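PDB 7C8F: H127A/Y244A mutant of alginate lyase AlyC3 in complex with dimannuronate from Psychromonas sp., which cleaves the polysaccharide alginate as a lyase of the PL7 family, probably by beta-elimination. Local coordinates for residues His75-Val80 with Gly241-Phe246; Val101-Pro106 with Asn118-Leu123; Asn112-Gln117 with Gln245-Met250. One frame throughout, in Å; residues are numbered along the deposited sequence.

Overall arrangement
All three contacts belong to one beta-sandwich of the concanavalin clan. Interactions 1 and 2 are buried, while interaction 3 lies at the margin, partly open to solvent. Interaction 1 is the pairing of two strands within the sheet that carries the sugar; interaction 2 joins that sheet to the one behind it through apolar side chains alone; interaction 3 ties two loops together by serine and threonine hydroxyls and backbone amides. Interactions 1 and 3 share Gln245 and Phe246 and each gives the glycan a side chain, Arg77 and Gln117. Residues 118-123 lie next to both: Thr121 bonds Gln245, Asn118 bonds Ser113, and Ile120 packs on Phe246.

Interaction 1. Residues His75-Val80 with Gly241-Phe246. With BEM (beta-D-mannopyranuronic acid), chain D.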
loop_
_atom_site.group_PDB
_atom_site.type_symbol
_atom_site.label_atom_id
_atom_site.label_comp_id
_atom_site.label_asym_id
_atom_site.label_seq_id
_atom_site.Cartn_x
_atom_site.Cartn_y
_atom_site.Cartn_z
ATOM N N HIS B 75 -21.586 -3.057 -18.429
ATOM C CA HIS B 75 -20.421 -3.652 -17.777
ATOM C C HIS B 75 -19.544 -4.482 -18.706
ATOM O O HIS B 75 -18.593 -5.121 -18.235
ATOM C CB HIS B 75 -20.794 -4.450 -16.525
ATOM C CG HIS B 75 -21.684 -3.697 -15.587
ATOM N ND1 HIS B 75 -22.942 -4.139 -15.237
ATOM C CD2 HIS B 75 -21.508 -2.516 -14.948
ATOM C CE1 HIS B 75 -23.496 -3.270 -14.409
ATOM N NE2 HIS B 75 -22.648 -2.276 -14.218
ATOM N N LEU B 76 -19.832 -4.507 -20.002
ATOM C CA LEU B 76 -18.939 -5.180 -20.929
ATOM C C LEU B 76 -17.917 -4.186 -21.477
ATOM O O LEU B 76 -18.109 -2.966 -21.432
ATOM C CB LEU B 76 -19.718 -5.873 -22.053
ATOM C CG LEU B 76 -20.628 -7.032 -21.614
ATOM C CD1 LEU B 76 -21.092 -7.861 -22.813
ATOM C CD2 LEU B 76 -19.924 -7.929 -20.600
ATOM N N ARG B 77 -16.803 -4.716 -21.970
ATOM C CA ARG B 77 -15.700 -3.837 -22.328
ATOM C C ARG B 77 -14.961 -4.369 -23.542
ATOM O O ARG B 77 -15.104 -5.531 -23.938
ATOM C CB ARG B 77 -14.757 -3.591 -21.137
ATOM C CG ARG B 77 -14.426 -4.814 -20.300
ATOM C CD ARG B 77 -14.089 -4.443 -18.845
ATOM N NE ARG B 77 -13.339 -3.192 -18.729
ATOM C CZ ARG B 77 -13.701 -2.168 -17.962
ATOM N NH1 ARG B 77 -14.800 -2.247 -17.222
ATOM N NH2 ARG B 77 -12.960 -1.065 -17.922
ATOM N N ASN B 78 -14.149 -3.489 -24.120
ATOM C CA ASN B 78 -13.363 -3.798 -25.307
ATOM C C ASN B 78 -12.182 -2.827 -25.294
ATOM O O ASN B 78 -12.336 -1.659 -25.662
ATOM C CB ASN B 78 -14.217 -3.633 -26.553
ATOM C CG ASN B 78 -13.429 -3.821 -27.828
ATOM O OD1 ASN B 78 -12.265 -4.216 -27.802
ATOM N ND2 ASN B 78 -14.071 -3.550 -28.966
ATOM N N GLU B 79 -11.025 -3.302 -24.841
ATOM C CA GLU B 79 -9.931 -2.398 -24.536
ATOM C C GLU B 79 -8.591 -3.000 -24.903
ATOM O O GLU B 79 -8.362 -4.201 -24.721
ATOM C CB GLU B 79 -9.872 -2.089 -23.028
ATOM C CG GLU B 79 -11.069 -1.305 -22.506
ATOM C CD GLU B 79 -11.178 -1.348 -20.998
ATOM O OE1 GLU B 79 -11.037 -2.444 -20.402
ATOM O OE2 GLU B 79 -11.402 -0.273 -20.409
ATOM N N VAL B 80 -7.698 -2.156 -25.400
ATOM C CA VAL B 80 -6.280 -2.486 -25.464
ATOM C C VAL B 80 -5.670 -2.191 -24.098
ATOM O O VAL B 80 -5.868 -1.102 -23.541
ATOM C CB VAL B 80 -5.592 -1.673 -26.572
ATOM C CG1 VAL B 80 -4.093 -1.667 -26.393
ATOM C CG2 VAL B 80 -5.957 -2.225 -27.957
ATOM N N GLY B 241 -10.126 2.136 -25.027
ATOM C CA GLY B 241 -11.127 1.472 -25.848
ATOM C C GLY B 241 -12.500 1.934 -25.422
ATOM O O GLY B 241 -12.725 3.148 -25.326
ATOM N N VAL B 242 -13.412 1.006 -25.122
ATOM C CA VAL B 242 -14.706 1.346 -24.530
ATOM C C VAL B 242 -15.018 0.384 -23.400
ATOM O O VAL B 242 -14.681 -0.804 -23.460
ATOM C CB VAL B 242 -15.869 1.331 -25.547
ATOM C CG1 VAL B 242 -15.703 2.424 -26.562
ATOM C CG2 VAL B 242 -15.963 -0.030 -26.223
ATOM N N ALA B 243 -15.651 0.913 -22.359
ATOM C CA ALA B 243 -16.219 0.123 -21.279
ATOM C C ALA B 243 -17.548 0.774 -20.938
ATOM O O ALA B 243 -17.612 1.996 -20.783
ATOM C CB ALA B 243 -15.293 0.091 -20.057
ATOM N N ASN B 244 -18.610 -0.026 -20.846
ATOM C CA ASN B 244 -19.971 0.498 -20.782
ATOM C C ASN B 244 -20.438 0.602 -19.344
ATOM O O ASN B 244 -20.439 -0.395 -18.610
ATOM C CB ASN B 244 -20.939 -0.412 -21.536
ATOM C CG ASN B 244 -20.670 -0.451 -23.013
ATOM O OD1 ASN B 244 -19.975 0.403 -23.559
ATOM N ND2 ASN B 244 -21.238 -1.451 -23.685
ATOM N N GLN B 245 -20.848 1.808 -18.950
ATOM C CA GLN B 245 -21.610 2.002 -17.724
ATOM C C GLN B 245 -22.977 2.575 -18.090
ATOM O O GLN B 245 -23.341 3.686 -17.681
ATOM C CB GLN B 245 -20.834 2.876 -16.732
ATOM C CG GLN B 245 -19.553 2.200 -16.188
ATOM C CD GLN B 245 -18.283 2.541 -16.981
ATOM O OE1 GLN B 245 -18.183 3.600 -17.605
ATOM N NE2 GLN B 245 -17.299 1.638 -16.948
ATOM N N PHE B 246 -23.719 1.825 -18.904
ATOM C CA PHE B 246 -25.072 2.164 -19.327
ATOM C C PHE B 246 -25.678 0.871 -19.853
ATOM O O PHE B 246 -24.952 -0.076 -20.174
ATOM C CB PHE B 246 -25.078 3.258 -20.403
ATOM C CG PHE B 246 -24.511 2.817 -21.720
ATOM C CD1 PHE B 246 -23.142 2.799 -21.931
ATOM C CD2 PHE B 246 -25.348 2.415 -22.757
ATOM C CE1 PHE B 246 -22.622 2.397 -23.139
ATOM C CE2 PHE B 246 -24.827 2.003 -23.971
ATOM C CZ PHE B 246 -23.461 1.990 -24.163
HETATM C C1 BEM D . -12.783 -4.211 -12.456
HETATM C C2 BEM D . -12.881 -3.852 -10.985
HETATM O O2 BEM D . -11.700 -3.192 -10.567
HETATM C C3 BEM D . -14.097 -2.996 -10.740
HETATM O O3 BEM D . -14.119 -2.548 -9.421
HETATM C C4 BEM D . -14.157 -1.816 -11.699
HETATM O O4 BEM D . -15.467 -1.263 -11.629
HETATM C C5 BEM D . -13.926 -2.280 -13.119
HETATM O O5 BEM D . -12.772 -3.071 -13.263
HETATM C C6 BEM D . -13.729 -1.054 -13.919
HETATM O O6B BEM D . -12.577 -0.701 -14.169
HETATM O O6A BEM D . -14.703 -0.547 -14.449
HETATM O O1 BEM D . -11.565 -4.872 -12.740
HETATM O O HOH W 1 -14.260 1.318 -16.490
#
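Arg77 pairs with Ala243 and Asn78 with Val242 as strands 77-80 and 242-245 run antiparallel, their axes 4.7 Å apart at the closest point and their directions 151° apart. They are neighbours in the sugar-binding sheet of the PL7 beta-sandwich, or jelly roll. Asn78 and Val242 form the hydrogen-bonded pair, each N reaching the other's O (Asn78 N to Val242 O 2.8 Å). Asn244 N continues the ladder to Leu76 O at 3.0 Å, and His75 N bonds Asn244 O beyond the strand end. Gly241, opposite Glu79, has backbone angles that suit glycine, and a CB there would clash with Asn78 O.

Asn78 and Val242 turn to the sheet face covered by strand 67-72, where CG2 of Val242 touches CB of Asn78; the Asn78 amide bonds the backbone O of Lys70. Arg77 and Ala243 occupy the other face, with the glycan. Ala243 is evidently the engineered replacement of a tyrosine, and its CB lies over one face of the Arg77 guanidinium, toward the rim, 3.4 Å from NH2. The arginine chain bends at chi3 (-37°), which swings NE to within 2.9 Å of Glu79 OE1; NH2 takes Glu79 OE2, a side-on grip of one nitrogen to each oxygen. Lys239 makes a second salt bridge to OE1, so the carboxylate is held between two cations. An alanine in place of Arg77 would probably leave Glu79 with Lys239 but without this grip, and deprive the sugar carboxylate of a positively charged partner. That partner is direct and also relayed: NH1 donates to O6A of the mannuronate in chain D at 3.3 Å, while NH2 donates to a water that passes a hydrogen to the same O6A, 2.8 Å from the water oxygen.

Interaction 2. Residues Val101-Pro106 with Asn118-Leu123; sequences VEIIDP and NEITFL
Ile103 and Phe122 meet in the apolar interior between the two sheets of the beta-sandwich, one on strand 93-103 and the other on strand 119-129. The strand segments run nearly antiparallel, at 170°, yet their axes come no closer than 9.8 Å, so side chains alone fill the distance. Phe122 and Ile103 contribute about equally. The chi1 of Phe122, 60°, puts CG between the backbone N and the carbonyl carbon, and the ring is met by two residues of the facing strand. CD1 of Ile103 makes an off-centre CH-pi contact, 4.2 Å from the ring centroid and 3.8 Å from Phe122 CD1. On the other ortho carbon, CG1 of Val101 comes to 3.9 Å from Phe122 CD2, with CG2 close behind, so both valine methyls lie against the CD2-CE2 bond. Phe205 adds an edge-to-face ring contact from the strand beside Val101.

Nearer the strand end, Ile103 and Ile120 slide past each other in opposite directions, CG2 of Ile103 reaching CD1 of Ile120 at 4.1 Å. That same CD1 also touches CB of Pro106, the first residue of helix 106-109, at 4.2 Å. Phe122 and Leu123 both face Val145, a classic beta bulge in the strand. Such interdigitated aliphatic and aromatic side chains between facing sheets are the core of a jelly-roll beta-sandwich.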
loop_
_atom_site.group_PDB
_atom_site.type_symbol
_atom_site.label_atom_id
_atom_site.label_comp_id
_atom_site.label_asym_id
_atom_site.label_seq_id
_atom_site.Cartn_x
_atom_site.Cartn_y
_atom_site.Cartn_z
ATOM N N VAL B 101 -9.689 10.992 -29.818
ATOM C CA VAL B 101 -10.894 10.231 -29.783
ATOM C C VAL B 101 -12.177 10.987 -30.091
ATOM O O VAL B 101 -12.322 12.113 -29.741
ATOM C CB VAL B 101 -11.092 9.729 -28.333
ATOM C CG1 VAL B 101 -12.215 8.730 -28.247
ATOM C CG2 VAL B 101 -9.827 9.143 -27.779
ATOM N N GLU B 102 -13.091 10.283 -30.730
ATOM C CA GLU B 102 -14.435 10.731 -30.998
ATOM C C GLU B 102 -15.408 9.650 -30.551
ATOM O O GLU B 102 -15.303 8.550 -30.947
ATOM C CB GLU B 102 -14.652 11.016 -32.478
ATOM C CG GLU B 102 -16.036 11.551 -32.787
ATOM C CD GLU B 102 -16.233 11.873 -34.253
ATOM O OE1 GLU B 102 -15.296 11.783 -35.020
ATOM O OE2 GLU B 102 -17.348 12.201 -34.605
ATOM N N ILE B 103 -16.346 9.999 -29.706
ATOM C CA ILE B 103 -17.389 9.076 -29.278
ATOM C C ILE B 103 -18.580 9.256 -30.212
ATOM O O ILE B 103 -19.060 10.381 -30.414
ATOM C CB ILE B 103 -17.787 9.336 -27.813
ATOM C CG1 ILE B 103 -16.544 9.340 -26.911
ATOM C CG2 ILE B 103 -18.803 8.297 -27.342
ATOM C CD1 ILE B 103 -15.818 8.012 -26.853
ATOM N N ILE B 104 -19.054 8.156 -30.786
ATOM C CA ILE B 104 -20.044 8.199 -31.857
ATOM C C ILE B 104 -21.437 8.055 -31.266
ATOM O O ILE B 104 -21.752 7.037 -30.642
ATOM C CB ILE B 104 -19.779 7.101 -32.892
ATOM C CG1 ILE B 104 -18.351 7.208 -33.423
ATOM C CG2 ILE B 104 -20.784 7.220 -34.034
ATOM C CD1 ILE B 104 -18.052 8.533 -34.094
ATOM N N ASP B 105 -22.291 9.069 -31.502
ATOM C CA ASP B 105 -23.703 9.060 -31.125
ATOM C C ASP B 105 -23.924 8.522 -29.722
ATOM O O ASP B 105 -24.718 7.588 -29.536
ATOM C CB ASP B 105 -24.515 8.225 -32.115
ATOM C CG ASP B 105 -24.642 8.894 -33.464
ATOM O OD1 ASP B 105 -24.813 10.125 -33.500
ATOM O OD2 ASP B 105 -24.576 8.175 -34.491
ATOM N N PRO B 106 -23.261 9.086 -28.704
ATOM C CA PRO B 106 -23.425 8.550 -27.345
ATOM C C PRO B 106 -24.819 8.748 -26.772
ATOM O O PRO B 106 -25.283 7.909 -25.991
ATOM C CB PRO B 106 -22.351 9.289 -26.531
ATOM C CG PRO B 106 -22.069 10.527 -27.302
ATOM C CD PRO B 106 -22.281 10.182 -28.757
ATOM N N ASN B 118 -24.673 6.074 -16.583
ATOM C CA ASN B 118 -24.727 6.555 -17.962
ATOM C C ASN B 118 -23.408 7.208 -18.385
ATOM O O ASN B 118 -23.338 8.387 -18.736
ATOM C CB ASN B 118 -25.943 7.459 -18.199
ATOM C CG ASN B 118 -27.196 6.658 -18.503
ATOM O OD1 ASN B 118 -27.145 5.429 -18.579
ATOM N ND2 ASN B 118 -28.317 7.338 -18.674
ATOM N N GLU B 119 -22.347 6.385 -18.361
ATOM C CA GLU B 119 -21.003 6.779 -18.771
ATOM C C GLU B 119 -20.454 5.768 -19.768
ATOM O O GLU B 119 -20.818 4.587 -19.744
ATOM C CB GLU B 119 -20.036 6.845 -17.556
ATOM C CG GLU B 119 -20.392 7.953 -16.571
ATOM C CD GLU B 119 -19.701 7.842 -15.238
ATOM O OE1 GLU B 119 -18.798 6.988 -15.073
ATOM O OE2 GLU B 119 -20.068 8.623 -14.335
ATOM N N ILE B 120 -19.582 6.246 -20.658
ATOM C CA ILE B 120 -18.703 5.400 -21.465
ATOM C C ILE B 120 -17.278 5.755 -21.073
ATOM O O ILE B 120 -16.868 6.912 -21.215
ATOM C CB ILE B 120 -18.907 5.623 -22.976
ATOM C CG1 ILE B 120 -20.308 5.175 -23.400
ATOM C CG2 ILE B 120 -17.814 4.855 -23.777
ATOM C CD1 ILE B 120 -20.782 5.800 -24.716
ATOM N N THR B 121 -16.518 4.766 -20.597
ATOM C CA THR B 121 -15.123 4.972 -20.226
ATOM C C THR B 121 -14.262 4.573 -21.404
ATOM O O THR B 121 -14.413 3.468 -21.922
ATOM C CB THR B 121 -14.765 4.104 -19.022
ATOM O OG1 THR B 121 -15.590 4.486 -17.917
ATOM C CG2 THR B 121 -13.276 4.242 -18.651
ATOM N N PHE B 122 -13.376 5.469 -21.843
ATOM C CA PHE B 122 -12.553 5.187 -23.014
ATOM C C PHE B 122 -11.049 5.315 -22.793
ATOM O O PHE B 122 -10.282 4.873 -23.657
ATOM C CB PHE B 122 -13.027 5.997 -24.244
ATOM C CG PHE B 122 -12.990 7.482 -24.050
ATOM C CD1 PHE B 122 -14.081 8.160 -23.512
ATOM C CD2 PHE B 122 -11.868 8.198 -24.409
ATOM C CE1 PHE B 122 -14.044 9.541 -23.321
ATOM C CE2 PHE B 122 -11.819 9.573 -24.237
ATOM C CZ PHE B 122 -12.917 10.253 -23.685
ATOM N N LEU B 123 -10.602 5.871 -21.668
ATOM C CA LEU B 123 -9.201 5.810 -21.270
ATOM C C LEU B 123 -9.165 5.534 -19.783
ATOM O O LEU B 123 -10.011 6.045 -19.041
ATOM C CB LEU B 123 -8.460 7.122 -21.539
ATOM C CG LEU B 123 -8.504 7.627 -22.986
ATOM C CD1 LEU B 123 -8.082 9.082 -23.066
ATOM C CD2 LEU B 123 -7.606 6.773 -23.881
#

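Interaction 3. Residues Asn112-Gln117 with Gln245-Met250. With BEM (beta-D-mannopyranuronic acid), chain C.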
loop_
_atom_site.group_PDB
_atom_site.type_symbol
_atom_site.label_atom_id
_atom_site.label_comp_id
_atom_site.label_asym_id
_atom_site.label_seq_id
_atom_site.Cartn_x
_atom_site.Cartn_y
_atom_site.Cartn_z
ATOM N N ASN B 112 -32.086 3.682 -24.377
ATOM C CA ASN B 112 -32.853 2.764 -23.605
ATOM C C ASN B 112 -32.235 2.410 -22.286
ATOM O O ASN B 112 -32.596 1.439 -21.710
ATOM C CB ASN B 112 -33.046 1.504 -24.426
ATOM C CG ASN B 112 -34.175 1.613 -25.430
ATOM O OD1 ASN B 112 -34.081 1.085 -26.505
ATOM N ND2 ASN B 112 -35.246 2.218 -25.045
ATOM N N SER B 113 -31.285 3.206 -21.811
ATOM C CA SER B 113 -30.668 2.899 -20.542
ATOM C C SER B 113 -31.398 3.371 -19.328
ATOM O O SER B 113 -31.932 4.425 -19.293
ATOM C CB SER B 113 -29.252 3.536 -20.477
ATOM O OG SER B 113 -28.625 3.279 -19.263
ATOM N N ASN B 114 -31.387 2.561 -18.317
ATOM C CA ASN B 114 -31.878 2.970 -17.009
ATOM C C ASN B 114 -30.764 2.987 -15.971
ATOM O O ASN B 114 -31.037 2.933 -14.768
ATOM C CB ASN B 114 -33.052 2.099 -16.560
ATOM C CG ASN B 114 -32.636 0.684 -16.221
ATOM O OD1 ASN B 114 -31.568 0.221 -16.622
ATOM N ND2 ASN B 114 -33.489 -0.017 -15.481
ATOM N N SER B 115 -29.511 3.050 -16.418
ATOM C CA SER B 115 -28.391 3.167 -15.497
ATOM C C SER B 115 -28.421 4.527 -14.815
ATOM O O SER B 115 -28.765 5.539 -15.432
ATOM C CB SER B 115 -27.072 3.020 -16.262
ATOM O OG SER B 115 -25.961 3.262 -15.412
ATOM N N LYS B 116 -28.054 4.543 -13.531
ATOM C CA LYS B 116 -27.861 5.801 -12.825
ATOM C C LYS B 116 -26.547 6.472 -13.204
ATOM O O LYS B 116 -26.379 7.671 -12.951
ATOM C CB LYS B 116 -27.900 5.571 -11.312
ATOM C CG LYS B 116 -29.190 4.931 -10.807
ATOM C CD LYS B 116 -29.141 4.698 -9.300
ATOM C CE LYS B 116 -29.226 6.005 -8.514
ATOM N NZ LYS B 116 -30.627 6.507 -8.384
ATOM N N GLN B 117 -25.628 5.733 -13.824
ATOM C CA GLN B 117 -24.308 6.248 -14.165
ATOM C C GLN B 117 -24.268 6.842 -15.572
ATOM O O GLN B 117 -23.877 8.002 -15.755
ATOM C CB GLN B 117 -23.292 5.109 -14.036
ATOM C CG GLN B 117 -21.860 5.559 -14.012
ATOM C CD GLN B 117 -20.937 4.464 -13.540
ATOM O OE1 GLN B 117 -21.382 3.381 -13.159
ATOM N NE2 GLN B 117 -19.640 4.736 -13.566
ATOM N N GLN B 245 -20.848 1.808 -18.950
ATOM C CA GLN B 245 -21.610 2.002 -17.724
ATOM C C GLN B 245 -22.977 2.575 -18.090
ATOM O O GLN B 245 -23.341 3.686 -17.681
ATOM C CB GLN B 245 -20.834 2.876 -16.732
ATOM C CG GLN B 245 -19.553 2.200 -16.188
ATOM C CD GLN B 245 -18.283 2.541 -16.981
ATOM O OE1 GLN B 245 -18.183 3.600 -17.605
ATOM N NE2 GLN B 245 -17.299 1.638 -16.948
ATOM N N PHE B 246 -23.719 1.825 -18.904
ATOM C CA PHE B 246 -25.072 2.164 -19.327
ATOM C C PHE B 246 -25.678 0.871 -19.853
ATOM O O PHE B 246 -24.952 -0.076 -20.174
ATOM C CB PHE B 246 -25.078 3.258 -20.403
ATOM C CG PHE B 246 -24.511 2.817 -21.720
ATOM C CD1 PHE B 246 -23.142 2.799 -21.931
ATOM C CD2 PHE B 246 -25.348 2.415 -22.757
ATOM C CE1 PHE B 246 -22.622 2.397 -23.139
ATOM C CE2 PHE B 246 -24.827 2.003 -23.971
ATOM C CZ PHE B 246 -23.461 1.990 -24.163
ATOM N N THR B 247 -27.008 0.822 -19.922
ATOM C CA THR B 247 -27.692 -0.417 -20.269
ATOM C C THR B 247 -28.322 -0.360 -21.655
ATOM O O THR B 247 -28.623 0.708 -22.194
ATOM C CB THR B 247 -28.757 -0.814 -19.231
ATOM O OG1 THR B 247 -29.951 -0.041 -19.434
ATOM C CG2 THR B 247 -28.245 -0.616 -17.807
ATOM N N ASN B 248 -28.496 -1.552 -22.232
ATOM C CA ASN B 248 -29.368 -1.770 -23.393
ATOM C C ASN B 248 -28.898 -1.045 -24.651
ATOM O O ASN B 248 -29.714 -0.693 -25.507
ATOM C CB ASN B 248 -30.830 -1.422 -23.082
ATOM C CG ASN B 248 -31.395 -2.240 -21.941
ATOM O OD1 ASN B 248 -31.810 -1.697 -20.918
ATOM N ND2 ASN B 248 -31.417 -3.557 -22.111
ATOM N N GLY B 249 -27.590 -0.828 -24.807
ATOM C CA GLY B 249 -27.091 -0.116 -25.964
ATOM C C GLY B 249 -25.663 -0.482 -26.318
ATOM O O GLY B 249 -24.997 -1.247 -25.613
ATOM N N MET B 250 -25.187 0.094 -27.417
ATOM C CA MET B 250 -23.839 -0.160 -27.911
ATOM C C MET B 250 -23.046 1.137 -27.970
ATOM O O MET B 250 -23.522 2.144 -28.506
ATOM C CB MET B 250 -23.834 -0.816 -29.291
ATOM C CG MET B 250 -22.430 -1.270 -29.677
ATOM S SD MET B 250 -22.307 -2.019 -31.298
ATOM C CE MET B 250 -23.183 -3.559 -31.027
HETATM C C1 BEM C . -15.376 0.136 -11.822
HETATM C C2 BEM C . -16.730 0.697 -12.246
HETATM O O2 BEM C . -17.730 0.303 -11.319
HETATM C C3 BEM C . -16.670 2.206 -12.210
HETATM O O3 BEM C . -17.933 2.752 -12.393
HETATM C C4 BEM C . -16.383 2.585 -10.801
HETATM O O4 BEM C . -16.585 3.948 -10.576
HETATM C C5 BEM C . -15.004 2.117 -10.501
HETATM O O5 BEM C . -15.048 0.717 -10.591
HETATM C C6 BEM C . -14.623 2.534 -9.139
HETATM O O6B BEM C . -14.769 1.763 -8.221
HETATM O O6A BEM C . -13.989 3.547 -9.082
HETATM O O HOH W 2 -29.570 2.298 -24.324
HETATM O O HOH W 3 -30.783 1.072 -27.204
#
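Gln117 lies across Gln245 where two loops meet at the rim of the sugar-binding cleft, and its chain can be followed outward. Its CB lies 3.9 Å from the backbone O of Gln245. CG is anti to the backbone N (chi1 -165°) and comes to 4.0 Å from Gln245 CB. The chain stays extended, and CD approaches the same CB to 3.6 Å, with OE1 resting beside it. At the tip, NE2 passes CG of Gln245. Gln117 NE2 donates an almost straight bond, 2.9 Å and 169°, to O3 of the mannuronate in chain C. Glu119 OE1 takes a second bond from NE2, so a second-shell carboxylate fixes the rotation of the amide that greets the sugar. The Gln245 chain bends away at chi2, and its OE1 is bonded by Thr121.

Further from the sugar, the loops are joined by hydroxyls. Thr247 N donates to Ser113 OG at 3.0 Å, with the N-H pointing straight at the oxygen (177°). Ser113 OG also accepts from Ser115 N, 3.0 Å away, which makes an ST turn, and it is further bonded to Asn118 OD1, so three partners surround one oxygen. Ser115 repeats the turn, its OG accepting from Gln117 N. In return, Asn114 N donates to Thr247 OG1 at 3.2 Å, while Thr247 CG2 lies near Asn114 OD1. At the outer end a water accepts from Asn112 N and lies 2.8 Å from Thr247 O, to which it probably donates, bridging the two backbones. Here a pair of consecutive ST turns shapes the loop leading into strand 119-129 and presents Gln117 to the alginate-binding cleft of this PL7 lyase.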